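Local coordinates for protein beta-ketoacyl synthase (Burkholderia phymatum, PDB 4EWG) that probably acts as a 3-oxoacyl-[acyl-carrier-protein] synthase, a condensing enzyme of the thiolase-like superfamily that extends acyl chains by joining acyl units, at residues Val16-Ser21 / Ser335-Thr340; Met79-Ala84 / His145-Asn150; Pro201-Phe206 / Leu233-Gly238. All coordinates share one frame; numbering follows the deposited sequence.

Interaction 1 of 3, residues Val16-Ser21 / Ser335-Thr340; sequences VTALGS and SYVGHT
Leu19 and Val337 make a small apolar contact between the turn that follows strand 8-16 and the last residues of the short helix 334-337, two parts of the fold more than three hundred residues apart in sequence. The branch point of the leucine does the closest touching: Leu19 CG lies 3.9 Å from Val337 CG1, and the two side chains cross at about a right angle. In Val337 the methyl CG1 stands anti to the carbonyl carbon (chi1 -61°), which carries it out from the end of the helix to meet the leucine. Leu19 also reaches the base of the neighbouring tyrosine, with CD1 4.4 Å from Tyr336 CB. The phenol itself leads away from the turn, and its OH is hydrogen-bonded to the backbone carbonyl of Pro363. A looser approach, Ala18 CB to Val337 CG1 at 4.5 Å, extends the patch at the point where the two backbones come nearest.

The turn that presents Ala18 and Leu19 is fixed by its own polar atoms. Thr17 to Gly20 form a type I beta turn, with Gly20 N bonded to Thr17 O at 2.9 Å. Thr17 OG1 accepts from Leu19 N at 3.0 Å in an ST turn, and donates to Gly20 O at 2.7 Å, in the carbonyl plane and on a lone pair.

The arrangement is a loop after a central strand of the large mixed sheet, packed on a short helix and covered by Ile26, Ala29 and Leu30 of helix 23-32 on Leu19 and by Trp351 of helix 344-358 on Val337. With no hydrogen bond between the segments and the Thr17 hydroxyl engaged within its own turn, what joins them is aliphatic packing, over 153 Å².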
loop_
_atom_site.group_PDB
_atom_site.type_symbol
_atom_site.label_atom_id
_atom_site.label_comp_id
_atom_site.label_asym_id
_atom_site.label_seq_id
_atom_site.Cartn_x
_atom_site.Cartn_y
_atom_site.Cartn_z
ATOM N N VAL A 16 11.845 9.043 -14.845
ATOM C CA VAL A 16 12.482 10.293 -14.609
ATOM C C VAL A 16 13.641 9.945 -13.645
ATOM O O VAL A 16 13.382 9.486 -12.559
ATOM C CB VAL A 16 11.385 11.301 -14.041
ATOM C CG1 VAL A 16 11.983 12.325 -13.143
ATOM C CG2 VAL A 16 10.626 12.017 -15.172
ATOM N N THR A 17 14.906 10.069 -14.084
ATOM C CA THR A 17 16.050 9.614 -13.263
ATOM C C THR A 17 17.223 10.589 -13.274
ATOM O O THR A 17 17.284 11.476 -14.116
ATOM C CB THR A 17 16.630 8.246 -13.757
ATOM O OG1 THR A 17 17.592 8.475 -14.795
ATOM C CG2 THR A 17 15.517 7.260 -14.250
ATOM N N ALA A 18 18.181 10.383 -12.358
ATOM C CA ALA A 18 19.339 11.286 -12.239
ATOM C C ALA A 18 20.191 11.255 -13.510
ATOM O O ALA A 18 20.973 12.203 -13.781
ATOM C CB ALA A 18 20.171 10.943 -11.023
ATOM N N LEU A 19 20.029 10.192 -14.306
ATOM C CA LEU A 19 20.791 10.042 -15.545
ATOM C C LEU A 19 19.984 10.410 -16.761
ATOM O O LEU A 19 20.500 10.317 -17.879
ATOM C CB LEU A 19 21.330 8.600 -15.704
ATOM C CG LEU A 19 22.393 8.128 -14.707
ATOM C CD1 LEU A 19 23.086 6.861 -15.203
ATOM C CD2 LEU A 19 23.414 9.206 -14.446
ATOM N N GLY A 20 18.731 10.808 -16.567
ATOM C CA GLY A 20 17.878 11.280 -17.680
ATOM C C GLY A 20 16.664 10.392 -17.824
ATOM O O GLY A 20 16.432 9.522 -16.957
ATOM N N SER A 21 15.883 10.628 -18.904
ATOM C CA SER A 21 14.718 9.797 -19.248
ATOM C C SER A 21 14.913 8.849 -20.411
ATOM O O SER A 21 14.522 7.696 -20.322
ATOM C CB SER A 21 13.505 10.631 -19.499
ATOM O OG SER A 21 12.951 11.007 -18.246
ATOM N N SER A 335 25.152 2.108 -7.571
ATOM C CA SER A 335 26.472 2.712 -7.718
ATOM C C SER A 335 26.473 3.959 -8.610
ATOM O O SER A 335 27.421 4.765 -8.541
ATOM C CB SER A 335 27.479 1.687 -8.272
ATOM O OG SER A 335 27.254 1.377 -9.655
ATOM N N TYR A 336 25.455 4.104 -9.466
ATOM C CA TYR A 336 25.323 5.273 -10.352
ATOM C C TYR A 336 24.342 6.281 -9.839
ATOM O O TYR A 336 24.663 7.465 -9.741
ATOM C CB TYR A 336 24.832 4.867 -11.743
ATOM C CG TYR A 336 25.788 4.027 -12.497
ATOM C CD1 TYR A 336 25.814 2.664 -12.300
ATOM C CD2 TYR A 336 26.659 4.585 -13.426
ATOM C CE1 TYR A 336 26.692 1.867 -12.980
ATOM C CE2 TYR A 336 27.536 3.787 -14.136
ATOM C CZ TYR A 336 27.537 2.418 -13.885
ATOM O OH TYR A 336 28.375 1.584 -14.532
ATOM N N VAL A 337 23.127 5.821 -9.555
ATOM C CA VAL A 337 22.025 6.717 -9.190
ATOM C C VAL A 337 21.722 6.719 -7.694
ATOM O O VAL A 337 20.767 7.381 -7.248
ATOM C CB VAL A 337 20.730 6.389 -9.982
ATOM C CG1 VAL A 337 20.998 6.556 -11.459
ATOM C CG2 VAL A 337 20.218 4.990 -9.684
ATOM N N GLY A 338 22.525 6.002 -6.908
ATOM C CA GLY A 338 22.242 5.879 -5.492
ATOM C C GLY A 338 21.062 4.950 -5.221
ATOM O O GLY A 338 20.600 4.217 -6.125
ATOM N N HIS A 339 20.571 4.981 -3.981
ATOM C CA HIS A 339 19.401 4.229 -3.577
ATOM C C HIS A 339 18.209 5.124 -3.774
ATOM O O HIS A 339 17.978 6.047 -2.993
ATOM C CB HIS A 339 19.523 3.820 -2.119
ATOM C CG HIS A 339 18.458 2.900 -1.665
ATOM N ND1 HIS A 339 17.309 2.753 -2.330
ATOM C CD2 HIS A 339 18.384 2.050 -0.558
ATOM C CE1 HIS A 339 16.536 1.867 -1.676
ATOM N NE2 HIS A 339 17.198 1.442 -0.601
ATOM N N THR A 340 17.443 4.863 -4.838
ATOM C CA THR A 340 16.365 5.748 -5.247
ATOM C C THR A 340 15.042 5.403 -4.510
ATOM O O THR A 340 13.970 5.860 -4.907
ATOM C CB THR A 340 16.162 5.700 -6.779
ATOM O OG1 THR A 340 15.915 4.343 -7.179
ATOM C CG2 THR A 340 17.389 6.257 -7.534
#

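Interaction 2 of 3, residues Met79-Ala84 / His145-Asn150; sequences MYAVRA and HTTAVN
Ala81 and Thr147 bring helices 76-92 and 146-154 together through small groups, with their CA atoms 6.0 Å apart. The alanine methyl nestles against the threonine: Ala81 CB is 4.0 Å from Thr147 CB and 4.1 Å from Thr147 CG2. Thr147 turns its methyl anti to the carbonyl carbon and keeps OG1 between the backbone N and that carbon (chi1 56°), which offers carbon to the alanine. One residue on, a valine methyl rests on helix backbone, Val82 CG2 lying 3.9 Å from Asn150 O.

No hydrogen bond crosses between the segments; the asparagine finds its partners to the side. Asn150 OD1 is hydrogen-bonded to Ser73 OG. Its amide nitrogen ND2 makes weak bonds to Thr146 O, 3.0 Å away, and to Ser78 OG, just ahead of the first segment.

Tyr109 of strand 105-110 covers both Ala81 and Thr147, placing the pair of helices on that strand of the large mixed sheet. Further along helix 146-154, Val151 touches Ala81 and Phe154 touches Val82, while Met273 of the second subunit packs on Asn150.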
loop_
_atom_site.group_PDB
_atom_site.type_symbol
_atom_site.label_atom_id
_atom_site.label_comp_id
_atom_site.label_asym_id
_atom_site.label_seq_id
_atom_site.Cartn_x
_atom_site.Cartn_y
_atom_site.Cartn_z
ATOM N N MET A 79 4.283 13.992 -9.164
ATOM C CA MET A 79 4.677 14.526 -10.487
ATOM C C MET A 79 5.693 13.636 -11.195
ATOM O O MET A 79 5.560 13.374 -12.402
ATOM C CB MET A 79 5.195 15.943 -10.389
ATOM C CG MET A 79 4.129 16.933 -9.998
ATOM S SD MET A 79 4.611 18.635 -10.273
ATOM C CE MET A 79 5.953 18.851 -9.088
ATOM N N TYR A 80 6.678 13.131 -10.458
ATOM C CA TYR A 80 7.636 12.167 -11.047
ATOM C C TYR A 80 6.886 10.924 -11.548
ATOM O O TYR A 80 7.103 10.458 -12.653
ATOM C CB TYR A 80 8.657 11.710 -10.037
ATOM C CG TYR A 80 9.569 12.771 -9.418
ATOM C CD1 TYR A 80 9.628 14.083 -9.878
ATOM C CD2 TYR A 80 10.389 12.425 -8.351
ATOM C CE1 TYR A 80 10.487 15.011 -9.300
ATOM C CE2 TYR A 80 11.240 13.346 -7.768
ATOM C CZ TYR A 80 11.292 14.627 -8.249
ATOM O OH TYR A 80 12.178 15.522 -7.627
ATOM N N ALA A 81 5.990 10.420 -10.704
ATOM C CA ALA A 81 5.254 9.186 -10.976
ATOM C C ALA A 81 4.427 9.360 -12.264
ATOM O O ALA A 81 4.458 8.503 -13.137
ATOM C CB ALA A 81 4.348 8.841 -9.797
ATOM N N VAL A 82 3.707 10.486 -12.359
ATOM C CA VAL A 82 2.874 10.774 -13.518
ATOM C C VAL A 82 3.715 10.953 -14.799
ATOM O O VAL A 82 3.399 10.398 -15.837
ATOM C CB VAL A 82 1.991 11.995 -13.280
ATOM C CG1 VAL A 82 1.288 12.406 -14.564
ATOM C CG2 VAL A 82 0.960 11.699 -12.186
ATOM N N ARG A 83 4.850 11.619 -14.678
ATOM C CA ARG A 83 5.697 11.832 -15.825
ATOM C C ARG A 83 6.272 10.505 -16.334
ATOM O O ARG A 83 6.298 10.253 -17.532
ATOM C CB ARG A 83 6.810 12.816 -15.469
ATOM C CG ARG A 83 7.779 13.089 -16.603
ATOM C CD ARG A 83 7.058 13.532 -17.851
ATOM N NE ARG A 83 8.004 13.913 -18.884
ATOM C CZ ARG A 83 7.716 13.996 -20.174
ATOM N NH1 ARG A 83 6.498 13.697 -20.601
ATOM N NH2 ARG A 83 8.652 14.365 -21.052
ATOM N N ALA A 84 6.735 9.663 -15.395
ATOM C CA ALA A 84 7.210 8.314 -15.697
ATOM C C ALA A 84 6.178 7.530 -16.456
ATOM O O ALA A 84 6.481 6.848 -17.454
ATOM C CB ALA A 84 7.563 7.575 -14.411
ATOM N N HIS A 145 -0.837 6.513 -0.628
ATOM C CA HIS A 145 -1.121 6.131 -1.998
ATOM C C HIS A 145 -1.219 7.310 -2.946
ATOM O O HIS A 145 -1.863 7.207 -3.965
ATOM C CB HIS A 145 -2.377 5.247 -2.062
ATOM C CG HIS A 145 -3.610 5.849 -1.408
ATOM N ND1 HIS A 145 -3.569 6.507 -0.240
ATOM C CD2 HIS A 145 -4.941 5.843 -1.800
ATOM C CE1 HIS A 145 -4.825 6.900 0.110
ATOM N NE2 HIS A 145 -5.659 6.514 -0.847
ATOM N N THR A 146 -0.518 8.417 -2.631
ATOM C CA THR A 146 -0.520 9.612 -3.469
ATOM C C THR A 146 -0.045 9.325 -4.903
ATOM O O THR A 146 -0.666 9.791 -5.881
ATOM C CB THR A 146 0.292 10.771 -2.851
ATOM O OG1 THR A 146 0.046 11.977 -3.586
ATOM C CG2 THR A 146 1.792 10.468 -2.781
ATOM N N THR A 147 1.037 8.556 -5.035
ATOM C CA THR A 147 1.535 8.248 -6.346
ATOM C C THR A 147 0.453 7.457 -7.141
ATOM O O THR A 147 0.099 7.843 -8.243
ATOM C CB THR A 147 2.861 7.480 -6.306
ATOM O OG1 THR A 147 2.702 6.298 -5.532
ATOM C CG2 THR A 147 3.971 8.336 -5.743
ATOM N N ALA A 148 -0.088 6.388 -6.548
ATOM C CA ALA A 148 -0.992 5.475 -7.260
ATOM C C ALA A 148 -2.268 6.189 -7.707
ATOM O O ALA A 148 -2.731 6.000 -8.852
ATOM C CB ALA A 148 -1.376 4.263 -6.386
ATOM N N VAL A 149 -2.849 6.955 -6.793
ATOM C CA VAL A 149 -4.057 7.667 -7.080
ATOM C C VAL A 149 -3.803 8.785 -8.137
ATOM O O VAL A 149 -4.575 8.928 -9.068
ATOM C CB VAL A 149 -4.674 8.246 -5.802
ATOM C CG1 VAL A 149 -5.794 9.238 -6.124
ATOM C CG2 VAL A 149 -5.208 7.112 -4.927
ATOM N N ASN A 150 -2.706 9.520 -8.021
ATOM C CA ASN A 150 -2.423 10.603 -8.978
ATOM C C ASN A 150 -2.190 10.091 -10.404
ATOM O O ASN A 150 -2.690 10.653 -11.341
ATOM C CB ASN A 150 -1.251 11.472 -8.519
ATOM C CG ASN A 150 -1.691 12.584 -7.620
ATOM O OD1 ASN A 150 -2.621 13.311 -7.966
ATOM N ND2 ASN A 150 -1.059 12.709 -6.433
#

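Interaction 3 of 3, residues Pro201-Phe206 / Leu233-Gly238; sequences PAVAVF and LVVGEG
The Phe206 ring overlaps two aliphatic side chains, Leu233 and Val235, each meeting it obliquely, on the extended chain that leads to strand 238-246. Leu233 CD2 comes to 3.8 Å from Phe206 CD1 and Val235 CG2 to 4.0 Å from Phe206 CD2, so the two methyls lie on the same side of the ring plane beside different ring carbons. Each of the two side chains crosses the phenylalanine at about a right angle. The ring carbon CG is anti to the carbonyl carbon (chi1 -58°), which sends the ring out from the helix toward the loop. On the opposite side of the ring plane, Val205 CG1 sits 3.8 Å above it, offset toward the rim.

One turn back along the helix, Val203 rests a single methyl against Val235. Its CG2 lies 3.8 Å from Val235 CB and 3.9 Å from Val235 CG1, against the branch rather than one tip. Val235 thus touches both helix residues: its CB and CG1 meet Val203, and its CG2 lies between Val203 and the ring. The whole contact is apolar, with no hydrogen bond across it.

Trp43 and Thr51 pack on Val203 and Leu341 on Phe206, so other loops close round the same core. Outside it, Pro201, Ala204 and Val205 meet Phe122, Met125 and Tyr139 of the second subunit. The short helix after strand 189-196 therefore lies between the dimer partner and the chain entering the antiparallel strand 238-246, in the N-terminal half of the thiolase-like ketosynthase fold.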
loop_
_atom_site.group_PDB
_atom_site.type_symbol
_atom_site.label_atom_id
_atom_site.label_comp_id
_atom_site.label_asym_id
_atom_site.label_seq_id
_atom_site.Cartn_x
_atom_site.Cartn_y
_atom_site.Cartn_z
ATOM N N PRO A 201 14.222 14.653 5.437
ATOM C CA PRO A 201 13.619 13.556 6.168
ATOM C C PRO A 201 13.825 12.203 5.521
ATOM O O PRO A 201 14.055 11.229 6.229
ATOM C CB PRO A 201 12.133 13.916 6.190
ATOM C CG PRO A 201 12.136 15.393 6.134
ATOM C CD PRO A 201 13.276 15.759 5.231
ATOM N N ALA A 202 13.721 12.127 4.201
ATOM C CA ALA A 202 13.958 10.868 3.509
ATOM C C ALA A 202 15.389 10.385 3.834
ATOM O O ALA A 202 15.600 9.214 4.047
ATOM C CB ALA A 202 13.753 11.015 2.002
ATOM N N VAL A 203 16.363 11.298 3.879
ATOM C CA VAL A 203 17.725 10.904 4.196
ATOM C C VAL A 203 17.885 10.557 5.688
ATOM O O VAL A 203 18.552 9.592 6.020
ATOM C CB VAL A 203 18.764 11.938 3.774
ATOM C CG1 VAL A 203 20.150 11.441 4.119
ATOM C CG2 VAL A 203 18.680 12.149 2.275
ATOM N N ALA A 204 17.228 11.315 6.560
ATOM C CA ALA A 204 17.250 11.023 8.022
ATOM C C ALA A 204 16.855 9.573 8.356
ATOM O O ALA A 204 17.366 8.989 9.318
ATOM C CB ALA A 204 16.336 11.988 8.764
ATOM N N VAL A 205 15.911 9.020 7.597
ATOM C CA VAL A 205 15.473 7.602 7.762
ATOM C C VAL A 205 16.699 6.667 7.869
ATOM O O VAL A 205 16.820 5.861 8.775
ATOM C CB VAL A 205 14.589 7.147 6.573
ATOM C CG1 VAL A 205 14.346 5.659 6.581
ATOM C CG2 VAL A 205 13.271 7.902 6.554
ATOM N N PHE A 206 17.604 6.814 6.931
ATOM C CA PHE A 206 18.811 6.016 6.895
ATOM C C PHE A 206 19.979 6.624 7.694
ATOM O O PHE A 206 20.794 5.887 8.255
ATOM C CB PHE A 206 19.195 5.798 5.445
ATOM C CG PHE A 206 18.122 5.126 4.667
ATOM C CD1 PHE A 206 17.953 3.740 4.747
ATOM C CD2 PHE A 206 17.220 5.865 3.894
ATOM C CE1 PHE A 206 16.934 3.110 4.035
ATOM C CE2 PHE A 206 16.172 5.232 3.186
ATOM C CZ PHE A 206 16.042 3.848 3.254
ATOM N N LEU A 233 25.124 3.939 2.155
ATOM C CA LEU A 233 24.380 4.247 0.940
ATOM C C LEU A 233 24.331 5.730 0.670
ATOM O O LEU A 233 24.732 6.535 1.502
ATOM C CB LEU A 233 22.943 3.706 1.040
ATOM C CG LEU A 233 21.974 4.211 2.125
ATOM C CD1 LEU A 233 21.349 5.583 1.801
ATOM C CD2 LEU A 233 20.891 3.169 2.357
ATOM N N VAL A 234 23.857 6.077 -0.514
ATOM C CA VAL A 234 23.513 7.447 -0.834
ATOM C C VAL A 234 22.097 7.445 -1.388
ATOM O O VAL A 234 21.761 6.679 -2.287
ATOM C CB VAL A 234 24.512 8.060 -1.854
ATOM C CG1 VAL A 234 24.074 9.452 -2.286
ATOM C CG2 VAL A 234 25.939 8.043 -1.273
ATOM N N VAL A 235 21.280 8.316 -0.829
ATOM C CA VAL A 235 19.879 8.451 -1.198
ATOM C C VAL A 235 19.700 9.235 -2.495
ATOM O O VAL A 235 20.297 10.287 -2.686
ATOM C CB VAL A 235 19.129 9.147 -0.064
ATOM C CG1 VAL A 235 17.765 9.588 -0.497
ATOM C CG2 VAL A 235 19.056 8.165 1.113
ATOM N N GLY A 236 18.884 8.688 -3.381
ATOM C CA GLY A 236 18.518 9.329 -4.634
ATOM C C GLY A 236 17.020 9.538 -4.748
ATOM O O GLY A 236 16.293 9.533 -3.735
ATOM N N GLU A 237 16.557 9.751 -5.978
ATOM C CA GLU A 237 15.147 10.040 -6.228
ATOM C C GLU A 237 14.740 9.756 -7.662
ATOM O O GLU A 237 15.596 9.428 -8.513
ATOM C CB GLU A 237 14.840 11.496 -5.866
ATOM C CG GLU A 237 15.543 12.545 -6.723
ATOM C CD GLU A 237 15.067 13.956 -6.466
ATOM O OE1 GLU A 237 13.941 14.120 -6.078
ATOM O OE2 GLU A 237 15.818 14.937 -6.657
ATOM N N GLY A 238 13.451 9.936 -7.944
ATOM C CA GLY A 238 12.909 9.805 -9.312
ATOM C C GLY A 238 11.676 8.907 -9.365
ATOM O O GLY A 238 10.969 8.727 -8.359
#

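In the fold
From the N terminus, the chain opens interaction 1 at the end of strand 8-16 and does not close it until helix 334-337. Interactions 2 and 3 are both nested within that long loop, one after the other. Interaction 2 closes a loop of 60 residues between helices 76-92 and 146-154; interaction 3 then closes a shorter loop between helix 200-207 and the chain entering strand 238-246. Direct contacts link them: His339 makes probable backbone hydrogen bonds to Val234 and Gly236, the hydroxyl of Tyr80 probably bonds Glu237, and Val16 packs on Arg83. The turn after strand 8-16, the helices beside the sheet and the approach to strand 238-246 are thereby tied together.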